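Local coordinates for protein NADH dehydrogenase, putative (PDB 5JWC) that probably oxidises NADH and passes the electrons through bound FAD to ubiquinone, as a type II NADH dehydrogenase of the malaria parasite, at residues N42-Y52 against A431-I442. Numbering follows the deposited sequence.
Sequences NFLLNIDFKKY and AYYLSNVFNNFI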
loop_
_atom_site.group_PDB
_atom_site.type_symbol
_atom_site.label_atom_id
_atom_site.label_comp_id
_atom_site.label_asym_id
_atom_site.label_seq_id
_atom_site.Cartn_x
_atom_site.Cartn_y
_atom_site.Cartn_z
ATOM N N ASN A 42 4.909 -22.559 7.296
ATOM C CA ASN A 42 4.061 -23.701 7.629
ATOM C C ASN A 42 4.716 -24.606 8.679
ATOM O O ASN A 42 4.026 -25.257 9.443
ATOM C CB ASN A 42 3.677 -24.496 6.382
ATOM C CG ASN A 42 2.607 -23.790 5.578
ATOM O OD1 ASN A 42 1.443 -23.817 5.932
ATOM N ND2 ASN A 42 3.013 -23.108 4.529
ATOM N N PHE A 43 6.035 -24.620 8.744
ATOM C CA PHE A 43 6.688 -25.360 9.823
ATOM C C PHE A 43 6.302 -24.720 11.168
ATOM O O PHE A 43 5.942 -25.411 12.135
ATOM C CB PHE A 43 8.203 -25.353 9.628
ATOM C CG PHE A 43 8.952 -26.240 10.607
ATOM C CD1 PHE A 43 9.361 -27.516 10.235
ATOM C CD2 PHE A 43 9.265 -25.783 11.883
ATOM C CE1 PHE A 43 10.081 -28.344 11.129
ATOM C CE2 PHE A 43 9.967 -26.591 12.790
ATOM C CZ PHE A 43 10.376 -27.875 12.407
ATOM N N LEU A 44 6.393 -23.392 11.216
ATOM C CA LEU A 44 6.017 -22.622 12.395
ATOM C C LEU A 44 4.562 -22.881 12.793
ATOM O O LEU A 44 4.251 -23.016 13.975
ATOM C CB LEU A 44 6.232 -21.115 12.139
ATOM C CG LEU A 44 6.020 -20.163 13.324
ATOM C CD1 LEU A 44 7.254 -20.203 14.245
ATOM C CD2 LEU A 44 5.710 -18.716 12.868
ATOM N N LEU A 45 3.667 -22.940 11.815
ATOM C CA LEU A 45 2.266 -23.143 12.118
ATOM C C LEU A 45 2.020 -24.469 12.828
ATOM O O LEU A 45 1.046 -24.590 13.549
ATOM C CB LEU A 45 1.384 -23.077 10.863
ATOM C CG LEU A 45 1.200 -21.680 10.251
ATOM C CD1 LEU A 45 0.292 -21.730 9.005
ATOM C CD2 LEU A 45 0.786 -20.590 11.251
ATOM N N ASN A 46 2.885 -25.461 12.620
ATOM C CA ASN A 46 2.615 -26.810 13.141
ATOM C C ASN A 46 3.548 -27.319 14.252
ATOM O O ASN A 46 3.220 -28.294 14.925
ATOM C CB ASN A 46 2.628 -27.820 11.982
ATOM C CG ASN A 46 2.104 -29.190 12.387
ATOM O OD1 ASN A 46 0.978 -29.319 12.876
ATOM N ND2 ASN A 46 2.913 -30.227 12.149
ATOM N N ILE A 47 4.694 -26.678 14.441
ATOM C CA ILE A 47 5.670 -27.154 15.412
ATOM C C ILE A 47 5.148 -26.891 16.834
ATOM O O ILE A 47 4.550 -25.847 17.101
ATOM C CB ILE A 47 7.039 -26.495 15.189
ATOM C CG1 ILE A 47 8.119 -27.174 16.042
ATOM C CG2 ILE A 47 6.970 -24.967 15.407
ATOM C CD1 ILE A 47 8.300 -28.670 15.720
ATOM N N ASP A 48 5.311 -27.869 17.720
ATOM C CA ASP A 48 4.813 -27.744 19.091
ATOM C C ASP A 48 5.689 -26.803 19.918
ATOM O O ASP A 48 6.823 -27.142 20.267
ATOM C CB ASP A 48 4.745 -29.118 19.757
ATOM C CG ASP A 48 3.873 -29.123 21.012
ATOM O OD1 ASP A 48 3.855 -28.110 21.740
ATOM O OD2 ASP A 48 3.200 -30.150 21.264
ATOM N N PHE A 49 5.157 -25.631 20.249
ATOM C CA PHE A 49 5.904 -24.647 21.028
ATOM C C PHE A 49 6.129 -25.103 22.477
ATOM O O PHE A 49 7.006 -24.592 23.157
ATOM C CB PHE A 49 5.188 -23.291 21.025
ATOM C CG PHE A 49 5.229 -22.582 19.698
ATOM C CD1 PHE A 49 6.255 -22.815 18.799
ATOM C CD2 PHE A 49 4.233 -21.685 19.349
ATOM C CE1 PHE A 49 6.285 -22.160 17.565
ATOM C CE2 PHE A 49 4.262 -21.024 18.121
ATOM C CZ PHE A 49 5.278 -21.263 17.236
ATOM N N LYS A 50 5.328 -26.049 22.949
ATOM C CA LYS A 50 5.549 -26.604 24.283
ATOM C C LYS A 50 6.798 -27.490 24.300
ATOM O O LYS A 50 7.582 -27.447 25.251
ATOM C CB LYS A 50 4.329 -27.400 24.750
ATOM C CG LYS A 50 4.393 -27.867 26.205
ATOM C CD LYS A 50 3.044 -28.441 26.646
ATOM C CE LYS A 50 3.005 -28.727 28.149
ATOM N NZ LYS A 50 1.606 -28.998 28.606
ATOM N N LYS A 51 6.999 -28.263 23.233
ATOM C CA LYS A 51 8.101 -29.228 23.180
ATOM C C LYS A 51 9.427 -28.581 22.827
ATOM O O LYS A 51 10.481 -29.049 23.252
ATOM C CB LYS A 51 7.785 -30.350 22.182
ATOM C CG LYS A 51 6.470 -31.055 22.500
ATOM C CD LYS A 51 6.250 -32.337 21.690
ATOM C CE LYS A 51 4.982 -33.056 22.159
ATOM N NZ LYS A 51 4.453 -34.043 21.158
ATOM N N TYR A 52 9.388 -27.504 22.048
ATOM C CA TYR A 52 10.619 -26.893 21.590
ATOM C C TYR A 52 10.626 -25.393 21.807
ATOM O O TYR A 52 9.585 -24.767 21.965
ATOM C CB TYR A 52 10.861 -27.206 20.102
ATOM C CG TYR A 52 11.007 -28.695 19.773
ATOM C CD1 TYR A 52 12.247 -29.316 19.827
ATOM C CD2 TYR A 52 9.908 -29.463 19.406
ATOM C CE1 TYR A 52 12.394 -30.677 19.518
ATOM C CE2 TYR A 52 10.046 -30.821 19.100
ATOM C CZ TYR A 52 11.288 -31.415 19.162
ATOM O OH TYR A 52 11.429 -32.749 18.852
ATOM N N ALA A 431 6.967 -29.190 5.156
ATOM C CA ALA A 431 6.891 -28.509 6.438
ATOM C C ALA A 431 6.011 -29.277 7.409
ATOM O O ALA A 431 6.340 -29.367 8.591
ATOM C CB ALA A 431 6.367 -27.056 6.269
ATOM N N TYR A 432 4.871 -29.782 6.938
ATOM C CA TYR A 432 3.979 -30.508 7.820
ATOM C C TYR A 432 4.594 -31.862 8.203
ATOM O O TYR A 432 4.488 -32.290 9.359
ATOM C CB TYR A 432 2.588 -30.671 7.200
ATOM C CG TYR A 432 1.788 -29.375 7.285
ATOM C CD1 TYR A 432 2.197 -28.351 8.143
ATOM C CD2 TYR A 432 0.621 -29.179 6.542
ATOM C CE1 TYR A 432 1.488 -27.161 8.248
ATOM C CE2 TYR A 432 -0.104 -27.990 6.648
ATOM C CZ TYR A 432 0.341 -26.982 7.506
ATOM O OH TYR A 432 -0.349 -25.783 7.632
ATOM N N TYR A 433 5.219 -32.525 7.230
ATOM C CA TYR A 433 5.903 -33.791 7.475
ATOM C C TYR A 433 6.960 -33.612 8.565
ATOM O O TYR A 433 6.990 -34.362 9.541
ATOM C CB TYR A 433 6.545 -34.331 6.179
ATOM C CG TYR A 433 7.681 -35.309 6.395
ATOM C CD1 TYR A 433 7.435 -36.674 6.566
ATOM C CD2 TYR A 433 8.999 -34.871 6.425
ATOM C CE1 TYR A 433 8.487 -37.580 6.765
ATOM C CE2 TYR A 433 10.049 -35.760 6.624
ATOM C CZ TYR A 433 9.789 -37.110 6.792
ATOM O OH TYR A 433 10.848 -37.979 6.993
ATOM N N LEU A 434 7.815 -32.607 8.398
ATOM C CA LEU A 434 8.987 -32.476 9.238
ATOM C C LEU A 434 8.639 -31.964 10.644
ATOM O O LEU A 434 9.216 -32.419 11.636
ATOM C CB LEU A 434 10.008 -31.565 8.582
ATOM C CG LEU A 434 11.336 -31.463 9.320
ATOM C CD1 LEU A 434 11.943 -32.883 9.440
ATOM C CD2 LEU A 434 12.253 -30.503 8.573
ATOM N N SER A 435 7.699 -31.031 10.724
ATOM C CA SER A 435 7.245 -30.528 12.015
ATOM C C SER A 435 6.573 -31.681 12.772
ATOM O O SER A 435 6.811 -31.866 13.969
ATOM C CB SER A 435 6.304 -29.318 11.842
ATOM O OG SER A 435 5.098 -29.676 11.189
ATOM N N ASN A 436 5.780 -32.488 12.069
ATOM C CA ASN A 436 5.214 -33.687 12.686
ATOM C C ASN A 436 6.293 -34.670 13.153
ATOM O O ASN A 436 6.114 -35.355 14.172
ATOM C CB ASN A 436 4.265 -34.405 11.734
ATOM C CG ASN A 436 3.581 -35.601 12.383
ATOM O OD1 ASN A 436 2.702 -35.438 13.229
ATOM N ND2 ASN A 436 3.976 -36.806 11.987
ATOM N N VAL A 437 7.400 -34.761 12.414
ATOM C CA VAL A 437 8.496 -35.625 12.853
ATOM C C VAL A 437 9.091 -35.115 14.171
ATOM O O VAL A 437 9.378 -35.909 15.086
ATOM C CB VAL A 437 9.611 -35.740 11.797
ATOM C CG1 VAL A 437 10.853 -36.376 12.407
ATOM C CG2 VAL A 437 9.145 -36.610 10.634
ATOM N N PHE A 438 9.257 -33.799 14.277
ATOM C CA PHE A 438 9.741 -33.203 15.523
ATOM C C PHE A 438 8.743 -33.352 16.669
ATOM O O PHE A 438 9.141 -33.670 17.797
ATOM C CB PHE A 438 10.091 -31.732 15.324
ATOM C CG PHE A 438 11.465 -31.508 14.776
ATOM C CD1 PHE A 438 12.550 -31.375 15.629
ATOM C CD2 PHE A 438 11.682 -31.446 13.414
ATOM C CE1 PHE A 438 13.819 -31.167 15.131
ATOM C CE2 PHE A 438 12.950 -31.247 12.901
ATOM C CZ PHE A 438 14.024 -31.102 13.758
ATOM N N ASN A 439 7.458 -33.180 16.382
ATOM C CA ASN A 439 6.442 -33.291 17.424
ATOM C C ASN A 439 6.247 -34.708 17.967
ATOM O O ASN A 439 5.994 -34.881 19.160
ATOM C CB ASN A 439 5.076 -32.791 16.936
ATOM C CG ASN A 439 5.050 -31.276 16.665
ATOM O OD1 ASN A 439 5.927 -30.541 17.106
ATOM N ND2 ASN A 439 4.022 -30.816 15.944
ATOM N N ASN A 440 6.326 -35.709 17.095
ATOM C CA ASN A 440 5.827 -37.041 17.439
ATOM C C ASN A 440 6.786 -38.214 17.247
ATOM O O ASN A 440 6.421 -39.363 17.476
ATOM C CB ASN A 440 4.561 -37.309 16.635
ATOM C CG ASN A 440 3.416 -36.420 17.054
ATOM O OD1 ASN A 440 3.164 -36.224 18.249
ATOM N ND2 ASN A 440 2.718 -35.865 16.077
ATOM N N PHE A 441 8.010 -37.932 16.825
ATOM C CA PHE A 441 8.975 -38.982 16.584
ATOM C C PHE A 441 10.285 -38.686 17.304
ATOM O O PHE A 441 10.770 -39.518 18.073
ATOM C CB PHE A 441 9.221 -39.166 15.077
ATOM C CG PHE A 441 8.058 -39.801 14.330
ATOM C CD1 PHE A 441 8.081 -41.144 13.997
ATOM C CD2 PHE A 441 6.949 -39.052 13.962
ATOM C CE1 PHE A 441 7.026 -41.730 13.311
ATOM C CE2 PHE A 441 5.884 -39.637 13.275
ATOM C CZ PHE A 441 5.927 -40.978 12.950
ATOM N N ILE A 442 10.851 -37.502 17.078
ATOM C CA ILE A 442 12.110 -37.143 17.727
ATOM C C ILE A 442 11.974 -37.074 19.270
ATOM O O ILE A 442 11.047 -36.463 19.799
ATOM C CB ILE A 442 12.647 -35.814 17.172
ATOM C CG1 ILE A 442 12.977 -35.976 15.679
ATOM C CG2 ILE A 442 13.895 -35.393 17.908
ATOM C CD1 ILE A 442 13.497 -34.731 15.030
#
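Phe43 lays one ring face over Ser435, whose CB makes a CH-pi contact 4.1 Å from the ring centroid. At the edge of the same ring lie Leu434 CG and Phe438 CD2. Phe43, Phe438 and Tyr52 form an aromatic cluster. The edge of Phe43 meets the face of Phe438 in an offset T-shape, and the edge of Phe438 meets the face of Tyr52 with the planes at 79°. Ile442 CD1, from the same segment as Phe438, sits over the centre of one face of the Phe438 ring. Ile47 CD1 packs 3.6 Å from Phe438 CB. Phe438 O lies at the edge of the Tyr52 ring, near its plane, and accepts from Tyr52 OH (2.7 Å).

The Asn439 amide bridges Asn46 and Asp48. Its ND2 donates to Asn46 O (2.8 Å), which lies almost in the amide plane, while its OD1 accepts from Asp48 N (2.8 Å). Two bonds thus fix the amide's rotation. Lys51 reaches with a straight chain to place NZ at Asn439 O (2.7 Å). Asp48 OD1 accepts from Lys50 N, an Asx turn.

With CG swung opposite the backbone N (chi1 -169°), Asn46 points ND2 at Ser435 OG. This hydrogen bond is modelled very short, and its exact length is doubtful. Ser435 OG in turn donates to Ala431 O. Asn46 and Phe43 both sit as knobs in holes of helix 424-440. Tyr432 turns a ring edge to Asn42 O, with CE1 3.4 Å away.

The axes of segments 42-46 and 431-440 approach to 8.3 Å at 37°. Helix 38-46 follows strand 30-34 and a glycine-rich turn that fits the Rossmann type and lies at the bound FAD. Phe43, Ile47, Tyr52 and Phe438 rest on strand 30-34. Phe43 and Phe438 also reach strand 131-134, so helix 424-440 lies beside helix 38-46 against the same sheet.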